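Local atomic coordinates of pyrethroid hydrolase (Sphingobium faniae, PDB entry 5Y5R), a protein that catalyses the hydrolysis of pyrethroid pesticides such as permethrin and cypermethrin, splitting the ester into an alcohol and a cyclopropanecarboxylic acid. Residues 100-105 against 197-202; 123-128 against 203-208; 153-158 against 228-233. All blocks are in the same frame, centred on the assembly; numbering follows the deposited sequence.

Interaction 1 (100-105 against 197-202)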
loop_
_atom_site.group_PDB
_atom_site.type_symbol
_atom_site.label_atom_id
_atom_site.label_comp_id
_atom_site.label_asym_id
_atom_site.label_seq_id
_atom_site.Cartn_x
_atom_site.Cartn_y
_atom_site.Cartn_z
ATOM N N TYR A 100 -7.373 0.794 0.917
ATOM C CA TYR A 100 -6.248 0.620 1.838
ATOM C C TYR A 100 -6.189 -0.844 2.269
ATOM O O TYR A 100 -6.989 -1.284 3.104
ATOM C CB TYR A 100 -6.374 1.558 3.044
ATOM C CG TYR A 100 -6.319 3.021 2.708
ATOM C CD1 TYR A 100 -7.446 3.695 2.247
ATOM C CD2 TYR A 100 -5.149 3.729 2.829
ATOM C CE1 TYR A 100 -7.423 5.030 1.948
ATOM C CE2 TYR A 100 -5.104 5.061 2.518
ATOM C CZ TYR A 100 -6.242 5.713 2.061
ATOM O OH TYR A 100 -6.203 7.062 1.778
ATOM N N LEU A 101 -5.224 -1.586 1.738
ATOM C CA LEU A 101 -5.085 -3.022 1.974
ATOM C C LEU A 101 -4.040 -3.250 3.063
ATOM O O LEU A 101 -2.832 -3.283 2.784
ATOM C CB LEU A 101 -4.726 -3.753 0.674
ATOM C CG LEU A 101 -4.406 -5.247 0.783
ATOM C CD1 LEU A 101 -5.530 -6.069 1.450
ATOM C CD2 LEU A 101 -4.063 -5.813 -0.584
ATOM N N THR A 102 -4.533 -3.516 4.282
ATOM C CA THR A 102 -3.783 -3.535 5.541
ATOM C C THR A 102 -2.672 -2.507 5.394
ATOM O O THR A 102 -1.472 -2.815 5.458
ATOM C CB THR A 102 -3.350 -4.972 5.910
ATOM O OG1 THR A 102 -2.758 -4.996 7.217
ATOM C CG2 THR A 102 -2.397 -5.628 4.866
ATOM N N ALA A 103 -3.094 -1.276 5.123
ATOM C CA ALA A 103 -2.243 -0.203 4.637
ATOM C C ALA A 103 -2.219 0.942 5.637
ATOM O O ALA A 103 -3.074 1.041 6.507
ATOM C CB ALA A 103 -2.725 0.330 3.269
ATOM N N VAL A 104 -1.228 1.819 5.486
ATOM C CA VAL A 104 -1.110 2.986 6.356
ATOM C C VAL A 104 -2.193 3.975 5.928
ATOM O O VAL A 104 -2.152 4.529 4.826
ATOM C CB VAL A 104 0.298 3.606 6.282
ATOM C CG1 VAL A 104 0.395 4.811 7.192
ATOM C CG2 VAL A 104 1.338 2.595 6.671
ATOM N N LEU A 105 -3.157 4.211 6.813
ATOM C CA LEU A 105 -4.245 5.158 6.604
ATOM C C LEU A 105 -4.106 6.187 7.714
ATOM O O LEU A 105 -4.371 5.897 8.882
ATOM C CB LEU A 105 -5.610 4.476 6.657
ATOM C CG LEU A 105 -6.768 5.463 6.682
ATOM C CD1 LEU A 105 -6.871 6.158 5.313
ATOM C CD2 LEU A 105 -8.085 4.790 7.104
ATOM N N ILE A 197 -9.404 -2.746 3.573
ATOM C CA ILE A 197 -9.438 -4.207 3.598
ATOM C C ILE A 197 -8.465 -4.645 4.673
ATOM O O ILE A 197 -7.249 -4.516 4.491
ATOM C CB ILE A 197 -9.068 -4.826 2.239
ATOM C CG1 ILE A 197 -9.965 -4.279 1.130
ATOM C CG2 ILE A 197 -9.152 -6.356 2.315
ATOM C CD1 ILE A 197 -9.780 -4.972 -0.207
ATOM N N GLU A 198 -9.003 -5.126 5.800
ATOM C CA GLU A 198 -8.191 -5.606 6.901
ATOM C C GLU A 198 -7.710 -7.006 6.584
ATOM O O GLU A 198 -8.445 -7.816 6.009
ATOM C CB GLU A 198 -8.978 -5.686 8.226
ATOM C CG GLU A 198 -9.855 -4.538 8.612
ATOM C CD GLU A 198 -10.711 -4.869 9.861
ATOM O OE1 GLU A 198 -11.261 -5.988 9.957
ATOM O OE2 GLU A 198 -10.827 -4.017 10.747
ATOM N N ALA A 199 -6.496 -7.300 7.016
ATOM C CA ALA A 199 -5.932 -8.648 7.052
ATOM C C ALA A 199 -5.954 -9.077 8.518
ATOM O O ALA A 199 -5.173 -8.555 9.321
ATOM C CB ALA A 199 -4.521 -8.655 6.472
ATOM N N LEU A 200 -6.904 -9.960 8.880
ATOM C CA LEU A 200 -7.177 -10.252 10.289
ATOM C C LEU A 200 -5.971 -10.823 11.041
ATOM O O LEU A 200 -5.821 -10.571 12.247
ATOM C CB LEU A 200 -8.356 -11.199 10.404
ATOM C CG LEU A 200 -9.643 -10.544 9.896
ATOM C CD1 LEU A 200 -10.798 -11.549 9.796
ATOM C CD2 LEU A 200 -10.007 -9.396 10.819
ATOM N N ASP A 201 -5.122 -11.617 10.383
ATOM C CA ASP A 201 -4.031 -12.280 11.091
ATOM C C ASP A 201 -2.675 -11.639 10.812
ATOM O O ASP A 201 -1.647 -12.305 10.927
ATOM C CB ASP A 201 -3.985 -13.776 10.779
ATOM C CG ASP A 201 -5.298 -14.486 11.117
ATOM O OD1 ASP A 201 -6.144 -13.867 11.799
ATOM O OD2 ASP A 201 -5.480 -15.675 10.740
ATOM N N ASP A 202 -2.662 -10.382 10.406
ATOM C CA ASP A 202 -1.412 -9.690 10.147
ATOM C C ASP A 202 -0.636 -9.467 11.461
ATOM O O ASP A 202 -1.202 -9.020 12.467
ATOM C CB ASP A 202 -1.711 -8.376 9.419
ATOM C CG ASP A 202 -0.463 -7.759 8.765
ATOM O OD1 ASP A 202 0.679 -8.030 9.228
ATOM O OD2 ASP A 202 -0.621 -7.034 7.759
#

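Interaction 2 (123-128 against 203-208). With 8NL ((2-methyl-3-phenyl-phenyl)methyl (1~{S})-3-[(~{E})-2-chloranyl-3,3,3-tris(fluoranyl)prop-1-enyl]-2,2-dimethyl-cyclopropane-1-carboxylate), chain G.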
loop_
_atom_site.group_PDB
_atom_site.type_symbol
_atom_site.label_atom_id
_atom_site.label_comp_id
_atom_site.label_asym_id
_atom_site.label_seq_id
_atom_site.Cartn_x
_atom_site.Cartn_y
_atom_site.Cartn_z
ATOM N N ARG A 123 -0.827 1.724 18.812
ATOM C CA ARG A 123 0.169 2.174 17.849
ATOM C C ARG A 123 1.385 1.283 18.009
ATOM O O ARG A 123 1.699 0.863 19.118
ATOM C CB ARG A 123 0.576 3.641 18.070
ATOM C CG ARG A 123 -0.549 4.612 17.867
ATOM C CD ARG A 123 -0.278 5.917 18.523
ATOM N NE ARG A 123 -0.830 7.023 17.744
ATOM C CZ ARG A 123 -2.128 7.277 17.596
ATOM N NH1 ARG A 123 -3.033 6.503 18.179
ATOM N NH2 ARG A 123 -2.515 8.309 16.871
ATOM N N GLY A 124 2.066 1.008 16.895
ATOM C CA GLY A 124 3.296 0.221 16.834
ATOM C C GLY A 124 3.319 -0.984 15.912
ATOM O O GLY A 124 2.480 -1.886 15.961
ATOM N N THR A 125 4.380 -1.065 15.127
ATOM C CA THR A 125 4.686 -2.257 14.349
ATOM C C THR A 125 6.055 -2.786 14.773
ATOM O O THR A 125 7.015 -2.743 13.988
ATOM C CB THR A 125 4.650 -1.950 12.858
ATOM O OG1 THR A 125 5.553 -0.882 12.579
ATOM C CG2 THR A 125 3.251 -1.533 12.416
ATOM N N PRO A 126 6.176 -3.310 16.005
ATOM C CA PRO A 126 7.511 -3.686 16.499
ATOM C C PRO A 126 8.135 -4.853 15.769
ATOM O O PRO A 126 9.364 -4.916 15.739
ATOM C CB PRO A 126 7.269 -4.041 17.969
ATOM C CG PRO A 126 5.881 -4.420 18.041
ATOM C CD PRO A 126 5.143 -3.599 17.022
ATOM N N HIS A 127 7.341 -5.781 15.204
ATOM C CA HIS A 127 7.920 -6.857 14.403
ATOM C C HIS A 127 8.687 -6.290 13.210
ATOM O O HIS A 127 9.791 -6.756 12.893
ATOM C CB HIS A 127 6.847 -7.822 13.884
ATOM C CG HIS A 127 6.311 -8.795 14.892
ATOM N ND1 HIS A 127 6.063 -8.464 16.209
ATOM C CD2 HIS A 127 5.927 -10.086 14.748
ATOM C CE1 HIS A 127 5.562 -9.518 16.835
ATOM N NE2 HIS A 127 5.463 -10.512 15.968
ATOM N N ALA A 128 8.120 -5.294 12.528
ATOM C CA ALA A 128 8.823 -4.711 11.385
ATOM C C ALA A 128 10.058 -3.937 11.822
ATOM O O ALA A 128 11.113 -4.049 11.193
ATOM C CB ALA A 128 7.890 -3.815 10.577
ATOM N N VAL A 203 0.650 -9.830 11.468
ATOM C CA VAL A 203 1.523 -9.564 12.611
ATOM C C VAL A 203 2.546 -8.469 12.344
ATOM O O VAL A 203 3.184 -7.990 13.304
ATOM C CB VAL A 203 2.238 -10.840 13.105
ATOM C CG1 VAL A 203 1.222 -11.886 13.586
ATOM C CG2 VAL A 203 3.210 -11.382 12.056
ATOM N N VAL A 204 2.735 -8.068 11.091
ATOM C CA VAL A 204 3.496 -6.862 10.777
ATOM C C VAL A 204 2.717 -5.641 11.243
ATOM O O VAL A 204 3.140 -4.898 12.141
ATOM C CB VAL A 204 3.753 -6.808 9.260
ATOM C CG1 VAL A 204 4.420 -5.509 8.819
ATOM C CG2 VAL A 204 4.532 -8.026 8.816
ATOM N N LEU A 205 1.506 -5.500 10.725
ATOM C CA LEU A 205 0.593 -4.434 11.094
ATOM C C LEU A 205 -0.606 -5.067 11.797
ATOM O O LEU A 205 -1.518 -5.579 11.127
ATOM C CB LEU A 205 0.155 -3.664 9.853
ATOM C CG LEU A 205 -0.842 -2.539 10.088
ATOM C CD1 LEU A 205 -0.166 -1.472 10.858
ATOM C CD2 LEU A 205 -1.294 -2.024 8.766
ATOM N N PRO A 206 -0.622 -5.103 13.132
ATOM C CA PRO A 206 -1.648 -5.866 13.862
ATOM C C PRO A 206 -3.052 -5.313 13.630
ATOM O O PRO A 206 -3.241 -4.133 13.323
ATOM C CB PRO A 206 -1.220 -5.713 15.333
ATOM C CG PRO A 206 0.250 -5.340 15.260
ATOM C CD PRO A 206 0.408 -4.540 14.023
ATOM N N ILE A 207 -4.048 -6.194 13.727
ATOM C CA ILE A 207 -5.423 -5.754 13.454
ATOM C C ILE A 207 -5.848 -4.634 14.396
ATOM O O ILE A 207 -6.629 -3.771 14.020
ATOM C CB ILE A 207 -6.407 -6.935 13.532
ATOM C CG1 ILE A 207 -7.782 -6.511 12.988
ATOM C CG2 ILE A 207 -6.517 -7.380 14.946
ATOM C CD1 ILE A 207 -7.711 -5.907 11.624
ATOM N N ALA A 208 -5.310 -4.593 15.613
ATOM C CA ALA A 208 -5.610 -3.482 16.518
ATOM C C ALA A 208 -5.134 -2.157 15.941
ATOM O O ALA A 208 -5.813 -1.133 16.072
ATOM C CB ALA A 208 -4.986 -3.728 17.879
HETATM C C 8NL G . 8.949 -5.381 3.624
HETATM C C8 8NL G . 10.880 -8.441 1.788
HETATM C C9 8NL G . 12.218 -8.821 1.833
HETATM C C10 8NL G . 12.871 -8.939 3.052
HETATM C C11 8NL G . 12.127 -8.666 4.197
HETATM C C12 8NL G . 10.786 -8.290 4.131
HETATM C C13 8NL G . 5.993 -4.897 3.090
HETATM O O 8NL G . 5.993 -4.360 4.435
HETATM CL CL 8NL G . 7.570 -0.548 10.270
HETATM C C21 8NL G . 7.194 -1.026 8.613
HETATM C C22 8NL G . 8.350 -1.388 7.712
HETATM F F2 8NL G . 8.357 -2.700 7.559
HETATM F F1 8NL G . 8.298 -0.796 6.534
HETATM F F 8NL G . 9.454 -0.998 8.315
HETATM C C20 8NL G . 5.923 -1.106 8.218
HETATM C C16 8NL G . 5.559 -1.480 6.798
HETATM C C17 8NL G . 4.068 -1.799 6.815
HETATM C C18 8NL G . 3.754 -0.452 6.180
HETATM C C19 8NL G . 3.494 -1.988 8.228
HETATM C C15 8NL G . 5.102 -2.867 6.355
HETATM C C14 8NL G . 5.399 -3.061 4.865
HETATM O O1 8NL G . 5.209 -2.139 4.069
HETATM C C2 8NL G . 6.737 -6.215 2.824
HETATM C C3 8NL G . 5.976 -7.237 2.269
HETATM C C4 8NL G . 6.518 -8.487 1.972
HETATM C C5 8NL G . 7.871 -8.729 2.190
HETATM C C6 8NL G . 8.683 -7.747 2.745
HETATM C C1 8NL G . 8.113 -6.478 3.051
HETATM C C7 8NL G . 10.138 -8.151 2.919
HETATM O O HOH W 1 4.773 -5.605 14.130
#

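Interaction 3 (153-158 against 228-233). With 8NL ((2-methyl-3-phenyl-phenyl)methyl (1~{S})-3-[(~{E})-2-chloranyl-3,3,3-tris(fluoranyl)prop-1-enyl]-2,2-dimethyl-cyclopropane-1-carboxylate), chain G.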
loop_
_atom_site.group_PDB
_atom_site.type_symbol
_atom_site.label_atom_id
_atom_site.label_comp_id
_atom_site.label_asym_id
_atom_site.label_seq_id
_atom_site.Cartn_x
_atom_site.Cartn_y
_atom_site.Cartn_z
ATOM N N GLU A 153 8.569 -16.005 7.677
ATOM C CA GLU A 153 7.361 -16.338 8.420
ATOM C C GLU A 153 6.601 -15.101 8.853
ATOM O O GLU A 153 5.400 -15.206 9.118
ATOM C CB GLU A 153 7.639 -17.203 9.641
ATOM C CG GLU A 153 8.575 -16.635 10.632
ATOM C CD GLU A 153 9.067 -17.676 11.614
ATOM O OE1 GLU A 153 8.947 -18.896 11.359
ATOM O OE2 GLU A 153 9.534 -17.270 12.681
ATOM N N VAL A 154 7.277 -13.955 8.976
ATOM C CA VAL A 154 6.640 -12.696 9.390
ATOM C C VAL A 154 5.996 -11.972 8.210
ATOM O O VAL A 154 4.830 -11.556 8.278
ATOM C CB VAL A 154 7.658 -11.795 10.118
ATOM C CG1 VAL A 154 7.152 -10.431 10.304
ATOM C CG2 VAL A 154 8.010 -12.382 11.479
ATOM N N PHE A 155 6.764 -11.738 7.142
ATOM C CA PHE A 155 6.294 -10.968 6.001
ATOM C C PHE A 155 5.745 -11.790 4.838
ATOM O O PHE A 155 4.926 -11.259 4.092
ATOM C CB PHE A 155 7.427 -10.108 5.452
ATOM C CG PHE A 155 7.849 -8.991 6.354
ATOM C CD1 PHE A 155 7.194 -7.774 6.312
ATOM C CD2 PHE A 155 8.936 -9.150 7.226
ATOM C CE1 PHE A 155 7.609 -6.722 7.096
ATOM C CE2 PHE A 155 9.339 -8.099 8.051
ATOM C CZ PHE A 155 8.671 -6.879 7.971
HETATM N N MSE A 156 6.245 -13.008 4.599
HETATM C CA MSE A 156 5.929 -13.809 3.379
HETATM C C MSE A 156 5.236 -15.136 3.706
HETATM O O MSE A 156 5.292 -16.111 2.940
HETATM C CB MSE A 156 7.200 -14.132 2.576
HETATM C CG MSE A 156 8.057 -12.942 2.109
HETATM SE SE MSE A 156 9.961 -13.454 1.843
HETATM C CE MSE A 156 10.708 -12.584 3.477
ATOM N N GLY A 157 4.616 -15.195 4.879
ATOM C CA GLY A 157 3.905 -16.386 5.288
ATOM C C GLY A 157 2.722 -16.728 4.402
ATOM O O GLY A 157 2.264 -17.872 4.420
ATOM N N ASP A 158 2.154 -15.729 3.718
ATOM C CA ASP A 158 1.026 -15.905 2.806
ATOM C C ASP A 158 1.418 -16.461 1.447
ATOM O O ASP A 158 0.516 -16.690 0.624
ATOM C CB ASP A 158 0.272 -14.600 2.588
ATOM C CG ASP A 158 -0.479 -14.146 3.822
ATOM O OD1 ASP A 158 -1.661 -14.536 3.976
ATOM O OD2 ASP A 158 0.099 -13.393 4.622
ATOM N N ALA A 228 -6.433 -13.330 6.479
ATOM C CA ALA A 228 -5.088 -13.475 5.920
ATOM C C ALA A 228 -4.039 -12.767 6.783
ATOM O O ALA A 228 -4.353 -11.852 7.542
ATOM C CB ALA A 228 -5.032 -12.903 4.514
ATOM N N SER A 229 -2.769 -13.142 6.611
ATOM C CA SER A 229 -1.714 -12.366 7.260
ATOM C C SER A 229 -1.268 -11.266 6.315
ATOM O O SER A 229 -2.089 -10.757 5.549
ATOM C CB SER A 229 -0.529 -13.220 7.730
ATOM O OG SER A 229 -0.010 -14.066 6.733
ATOM N N HIS A 230 0.023 -10.896 6.355
ATOM C CA HIS A 230 0.460 -9.608 5.813
ATOM C C HIS A 230 0.186 -9.429 4.317
ATOM O O HIS A 230 0.042 -8.295 3.852
ATOM C CB HIS A 230 1.964 -9.401 6.066
ATOM C CG HIS A 230 2.407 -7.995 5.798
ATOM N ND1 HIS A 230 1.728 -6.902 6.297
ATOM C CD2 HIS A 230 3.381 -7.500 5.002
ATOM C CE1 HIS A 230 2.304 -5.795 5.869
ATOM N NE2 HIS A 230 3.297 -6.127 5.065
ATOM N N ALA A 231 0.128 -10.504 3.539
ATOM C CA ALA A 231 0.119 -10.389 2.077
ATOM C C ALA A 231 -1.057 -11.148 1.467
ATOM O O ALA A 231 -0.887 -12.239 0.905
ATOM C CB ALA A 231 1.451 -10.874 1.503
ATOM N N PRO A 232 -2.271 -10.601 1.556
ATOM C CA PRO A 232 -3.418 -11.321 0.980
ATOM C C PRO A 232 -3.290 -11.526 -0.532
ATOM O O PRO A 232 -3.890 -12.461 -1.077
ATOM C CB PRO A 232 -4.615 -10.417 1.334
ATOM C CG PRO A 232 -4.116 -9.446 2.349
ATOM C CD PRO A 232 -2.653 -9.275 2.072
ATOM N N TYR A 233 -2.545 -10.666 -1.237
ATOM C CA TYR A 233 -2.357 -10.859 -2.686
ATOM C C TYR A 233 -1.593 -12.144 -3.020
ATOM O O TYR A 233 -1.608 -12.579 -4.185
ATOM C CB TYR A 233 -1.636 -9.657 -3.326
ATOM C CG TYR A 233 -0.378 -9.211 -2.608
ATOM C CD1 TYR A 233 -0.441 -8.288 -1.562
ATOM C CD2 TYR A 233 0.865 -9.705 -2.974
ATOM C CE1 TYR A 233 0.678 -7.898 -0.907
ATOM C CE2 TYR A 233 1.996 -9.311 -2.329
ATOM C CZ TYR A 233 1.906 -8.403 -1.310
ATOM O OH TYR A 233 3.026 -8.028 -0.663
HETATM C C 8NL G . 8.949 -5.381 3.624
HETATM C C8 8NL G . 10.880 -8.441 1.788
HETATM C C9 8NL G . 12.218 -8.821 1.833
HETATM C C10 8NL G . 12.871 -8.939 3.052
HETATM C C11 8NL G . 12.127 -8.666 4.197
HETATM C C12 8NL G . 10.786 -8.290 4.131
HETATM C C13 8NL G . 5.993 -4.897 3.090
HETATM O O 8NL G . 5.993 -4.360 4.435
HETATM CL CL 8NL G . 7.570 -0.548 10.270
HETATM C C21 8NL G . 7.194 -1.026 8.613
HETATM C C22 8NL G . 8.350 -1.388 7.712
HETATM F F2 8NL G . 8.357 -2.700 7.559
HETATM F F1 8NL G . 8.298 -0.796 6.534
HETATM F F 8NL G . 9.454 -0.998 8.315
HETATM C C20 8NL G . 5.923 -1.106 8.218
HETATM C C16 8NL G . 5.559 -1.480 6.798
HETATM C C17 8NL G . 4.068 -1.799 6.815
HETATM C C18 8NL G . 3.754 -0.452 6.180
HETATM C C19 8NL G . 3.494 -1.988 8.228
HETATM C C15 8NL G . 5.102 -2.867 6.355
HETATM C C14 8NL G . 5.399 -3.061 4.865
HETATM O O1 8NL G . 5.209 -2.139 4.069
HETATM C C2 8NL G . 6.737 -6.215 2.824
HETATM C C3 8NL G . 5.976 -7.237 2.269
HETATM C C4 8NL G . 6.518 -8.487 1.972
HETATM C C5 8NL G . 7.871 -8.729 2.190
HETATM C C6 8NL G . 8.683 -7.747 2.745
HETATM C C1 8NL G . 8.113 -6.478 3.051
HETATM C C7 8NL G . 10.138 -8.151 2.919
#

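Interaction 1 (100-105 against 197-202)
Thr102 and Asp202 face each other just past the C-terminal ends of two neighbouring parallel strands, 95-101 and 194-199, and their side chains cross obliquely. The threonine sits at left-handed helical backbone angles, and its OG1 is anti to the backbone N (chi1 -173°), which directs the hydroxyl at the aspartate. OG1 donates to Asp202 OD2 over 3.0 Å, arriving 28° above the carboxylate plane. The methyl CG2 takes the crowded position between N and the carbonyl carbon, and the branch point CB of Thr102 lies 3.9 Å from Ala199 CB, so an apolar touch accompanies the polar one. Asp202 is delivered by a type I turn from Ala199 to Asp202, with its CG also anti to the backbone N.

Backbone bonds fix the strand ends from which these side chains start. Ile197 N donates to Tyr100 O over 2.9 Å, and Thr102 N returns a bond to Ile197 O, also 2.9 Å and nearly straight at 167°. These two bonds bracket Leu101, as a parallel bridge requires. On the face of the sheet that Leu101 and Ile197 share, Leu101 CD1 meets Ile197 CG2 at 3.7 Å.

An alanine here in place of Thr102 would lose OG1 and CG2, and would probably leave the Asp202 carboxylate less firmly oriented, and the packing on Ala199 reduced to that of CB. That carboxylate is buried and well supplied: OD2 also bonds to His230 ND1, while OD1 takes Leu205 N and, weakly, Val204 N. Such a set of partners is likely to favour the charged form, as suits the acid of the charge relay of an alpha/beta hydrolase, the probable role of Asp202. Thr102 is thus placed as a second-shell residue that would help orient it.

Interaction 2 (123-128 against 203-208)
The polar link between the loop-to-helix segments 123-128 and 203-208 is a water bridge, with no direct hydrogen bond between them. The backbone N of His127 gives its hydrogen to the water over 2.8 Å. The same water donates to Val204 O at 2.7 Å, joining the first turn of helix 126-131 to the loop before helix 207-216.

Van der Waals contacts supply the rest. The Thr125 methyl, anti to its carbonyl carbon, does the touching: CG2 lies 3.4 Å from Val204 O. On another flank the same CG2 meets Leu205 CD1 at 3.8 Å, the two side chains crossing obliquely. His127 turns one ring face to a backbone carbonyl, Val203 O, which stands 3.6 Å from ring atom CG and is displaced toward the rim.

A third group of contacts belongs to the bound pyrethroid ester, 8NL. Thr125 OG1, in the crowded position at chi1 56°, comes within 3.1 Å of the ligand chlorine CL while making a weak hydrogen bond to Val116 O. Ala128 CB borders the trifluoromethyl group, 3.3 Å from F2. From the other segment Val204 CG1, anti to its backbone N, reaches C15 of the cyclopropane ring at 3.7 Å.

Small apolar groups therefore face the halogenated acid part of the ligand from both segments, and the one polar side-chain atom there, Thr125 OG1, has its own weak backbone partner. This wall of the pocket holds the acid half chiefly by shape and apolar contact, while the polar link of the two backbones is left to water.

Interaction 3 (153-158 against 228-233)
One close-packed part of this contact is built from Phe155, His230 and the bound ester 8NL. Phe155 lays one ring face over the ligand's biphenyl part, where C12 stands 3.6 Å above the plane and toward the rim. With an edge it approaches the face of His230 in an offset edge-to-face pair, the ring planes at 80°, and Phe155 CD1 lies 4.0 Å from His230 CD2. The imidazole, with CG anti to the backbone N, presents its own edge to the ester: NE2 donates to the ligand's alkoxy oxygen O over 3.3 Å at 149°. This is the oxygen of the leaving alcohol, a geometry consistent with His230 acting as the general acid of the charge relay, its ND1 being bonded to Asp202. Phe155 O, buried beside His230 CB at 4.0 Å, has no hydrogen-bond partner in the model.

Asp158 forms a second tight part, its buried carboxylate held by the backbone of 229-231. OD1 accepts Ser229 N through its syn lone pair at 3.2 Å, and also bonds to Ser235 OG. OD2 accepts Ala231 N over 3.1 Å in an almost straight bond (173°), although the position of OD2 is less certain because it is modelled too near Ser229. Since Ala231 directly precedes helix 232-235, the positive end of that helix may help stabilise the charge of Asp158. The looser margin toward solvent is confined to exposed Gly157 and partly exposed Ser229.

Phe155, at the end of helix 148-155, also packs on Ala128 and Leu131 of helix 126-131 and on Val204. On the opposite segment His230 O bonds to His77, and Ala228 is tied by a backbone bond to Asp201, beyond the end of strand 194-199.

Overall arrangement
Interaction 1 lies deepest, its centre 9 Å from that of the chain, against 15 Å and 14 Å for interactions 2 and 3, which are largely buried but have partly solvent-facing margins. Their chemistry follows: parallel-strand bonds and a carboxylate just beyond the strand ends in the first, apolar contacts and water in the second, rings and an aspartate-to-backbone link in the third. Interactions 1 and 2 share the run from strand 194-199 into helix 207-216, and Leu205 CD2 packs 3.4 Å from Thr102 O. Interactions 1 and 3 meet through Asp202 OD2 and His230 ND1, 2.8 Å apart. Interactions 2 and 3 touch different parts of the same ligand, with Val204 between them.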